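Side-chain contact in inactive dihydropteroate synthase 2 (Mycobacterium tuberculosis, PDB 2VP8), which probably lacks dihydropteroate synthase activity and has no likely role in folate metabolism, although it appears able to bind the inhibitor dapsone: residues B[69-74]-B[109-114]. Residues are numbered along the deposited sequence; the frame is centred on the assembly and turned at random.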
loop_
_atom_site.group_PDB
_atom_site.type_symbol
_atom_site.label_atom_id
_atom_site.label_comp_id
_atom_site.label_asym_id
_atom_site.label_seq_id
_atom_site.Cartn_x
_atom_site.Cartn_y
_atom_site.Cartn_z
ATOM N N ASP B 69 -3.352 29.636 -1.581
ATOM C CA ASP B 69 -4.390 28.632 -1.518
ATOM C C ASP B 69 -3.794 27.243 -1.377
ATOM O O ASP B 69 -4.289 26.439 -0.591
ATOM C CB ASP B 69 -5.276 28.704 -2.758
ATOM C CG ASP B 69 -6.195 29.910 -2.757
ATOM O OD1 ASP B 69 -6.334 30.578 -1.704
ATOM O OD2 ASP B 69 -6.796 30.190 -3.818
ATOM N N ALA B 70 -2.727 26.977 -2.134
ATOM C CA ALA B 70 -2.007 25.699 -2.068
ATOM C C ALA B 70 -1.611 25.389 -0.637
ATOM O O ALA B 70 -1.809 24.268 -0.161
ATOM C CB ALA B 70 -0.783 25.721 -2.960
ATOM N N VAL B 71 -1.076 26.396 0.051
ATOM C CA VAL B 71 -0.718 26.248 1.457
ATOM C C VAL B 71 -1.969 25.987 2.286
ATOM O O VAL B 71 -2.022 25.005 3.027
ATOM C CB VAL B 71 0.062 27.467 1.998
ATOM C CG1 VAL B 71 0.260 27.363 3.514
ATOM C CG2 VAL B 71 1.393 27.581 1.299
ATOM N N HIS B 72 -2.979 26.839 2.142
ATOM C CA HIS B 72 -4.191 26.698 2.938
ATOM C C HIS B 72 -4.783 25.302 2.818
ATOM O O HIS B 72 -5.265 24.749 3.805
ATOM C CB HIS B 72 -5.247 27.726 2.545
ATOM C CG HIS B 72 -4.878 29.137 2.871
ATOM N ND1 HIS B 72 -5.183 30.192 2.039
ATOM C CD2 HIS B 72 -4.233 29.670 3.934
ATOM C CE1 HIS B 72 -4.740 31.313 2.577
ATOM N NE2 HIS B 72 -4.161 31.023 3.728
ATOM N N ARG B 73 -4.739 24.744 1.609
ATOM C CA ARG B 73 -5.302 23.429 1.342
ATOM C C ARG B 73 -4.471 22.341 2.025
ATOM O O ARG B 73 -5.017 21.462 2.695
ATOM C CB ARG B 73 -5.386 23.188 -0.166
ATOM C CG ARG B 73 -6.678 22.527 -0.623
ATOM C CD ARG B 73 -6.665 22.135 -2.114
ATOM N NE ARG B 73 -6.442 23.274 -3.015
ATOM C CZ ARG B 73 -5.313 23.495 -3.699
ATOM N NH1 ARG B 73 -4.280 22.651 -3.592
ATOM N NH2 ARG B 73 -5.208 24.562 -4.494
ATOM N N ALA B 74 -3.151 22.415 1.874
ATOM C CA ALA B 74 -2.255 21.430 2.476
ATOM C C ALA B 74 -2.381 21.386 3.998
ATOM O O ALA B 74 -2.436 20.298 4.597
ATOM C CB ALA B 74 -0.816 21.692 2.065
ATOM N N GLU B 109 7.769 34.433 4.747
ATOM C CA GLU B 109 7.305 35.468 5.671
ATOM C C GLU B 109 5.797 35.423 5.841
ATOM O O GLU B 109 5.308 35.438 6.968
ATOM C CB GLU B 109 7.739 36.860 5.217
ATOM C CG GLU B 109 9.148 37.237 5.647
ATOM C CD GLU B 109 9.507 38.675 5.315
ATOM O OE1 GLU B 109 8.716 39.378 4.641
ATOM O OE2 GLU B 109 10.595 39.110 5.736
ATOM N N TRP B 110 5.073 35.359 4.720
ATOM C CA TRP B 110 3.618 35.274 4.743
ATOM C C TRP B 110 3.157 33.983 5.408
ATOM O O TRP B 110 2.224 33.999 6.219
ATOM C CB TRP B 110 3.005 35.370 3.340
ATOM C CG TRP B 110 1.533 35.061 3.382
ATOM C CD1 TRP B 110 0.522 35.926 3.702
ATOM C CD2 TRP B 110 0.911 33.785 3.156
ATOM N NE1 TRP B 110 -0.684 35.278 3.665
ATOM C CE2 TRP B 110 -0.479 33.963 3.335
ATOM C CE3 TRP B 110 1.393 32.515 2.809
ATOM C CZ2 TRP B 110 -1.397 32.912 3.189
ATOM C CZ3 TRP B 110 0.479 31.469 2.654
ATOM C CH2 TRP B 110 -0.900 31.678 2.845
ATOM N N LEU B 111 3.808 32.877 5.053
ATOM C CA LEU B 111 3.413 31.558 5.525
ATOM C C LEU B 111 3.532 31.497 7.038
ATOM O O LEU B 111 2.607 31.054 7.719
ATOM C CB LEU B 111 4.256 30.477 4.823
ATOM C CG LEU B 111 4.237 28.953 5.064
ATOM C CD1 LEU B 111 3.004 28.407 5.765
ATOM C CD2 LEU B 111 4.443 28.243 3.748
ATOM N N ARG B 112 4.660 31.978 7.556
ATOM C CA ARG B 112 4.915 32.025 8.993
ATOM C C ARG B 112 3.879 32.907 9.692
ATOM O O ARG B 112 3.453 32.604 10.812
ATOM C CB ARG B 112 6.325 32.550 9.257
ATOM C CG ARG B 112 6.746 32.588 10.724
ATOM C CD ARG B 112 7.551 31.373 11.104
ATOM N NE ARG B 112 6.674 30.240 11.310
ATOM C CZ ARG B 112 7.021 28.962 11.186
ATOM N NH1 ARG B 112 8.255 28.604 10.848
ATOM N NH2 ARG B 112 6.097 28.034 11.394
ATOM N N GLY B 113 3.474 33.986 9.018
ATOM C CA GLY B 113 2.473 34.910 9.540
ATOM C C GLY B 113 1.123 34.244 9.697
ATOM O O GLY B 113 0.465 34.409 10.729
ATOM N N ALA B 114 0.725 33.483 8.674
ATOM C CA ALA B 114 -0.594 32.849 8.611
ATOM C C ALA B 114 -0.664 31.630 9.518
ATOM O O ALA B 114 -1.666 31.390 10.190
ATOM C CB ALA B 114 -0.905 32.448 7.187
#
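Val71 and Leu111 make the buried, apolar half of this contact, meeting methyl to methyl. CG1 of Val71 lies 3.7 Å from CD1 of Leu111, and CG2 of Val71 is 4.0 Å from CD2 of Leu111, each valine methyl facing one leucine methyl. With CG anti to the backbone N, the leucine carries its methyls to the valine. Beside this pair, Val71 CB abuts the benzo edge of the Trp110 indole, 4.1 Å from CZ3 and close to the ring plane.

The two helices, 65-76 and 98-114, are successive outer helices of the TIM-barrel fold of the pterin-binding family, joined through strand 81-85 of the parallel sheet. The short segments run in the same general direction, crossing at -38°, and their axes come no closer than 11.5 Å, a separation bridged by the side chains alone. Inward of the interface, Val71 and Leu111 both rest on Ile82 of that strand; Val71 also touches Val48, and Leu111 touches Val84 and Ile120.

The aromatic half lies toward the barrel exterior, where His72 and Trp110 are partly exposed. His72 NE2 comes to the rim of the indole, 3.4 Å from both CZ2 and CH2 of Trp110. The ring planes are inclined at 70°, with the imidazole and the six-membered ring centred 5.2 Å apart, an oblique pairing. Trp110 extends toward helix 65-76 with CG anti to its main-chain nitrogen (chi1 171°), while CB of Ala114, one turn on, sits over one indole face, offset toward the rim.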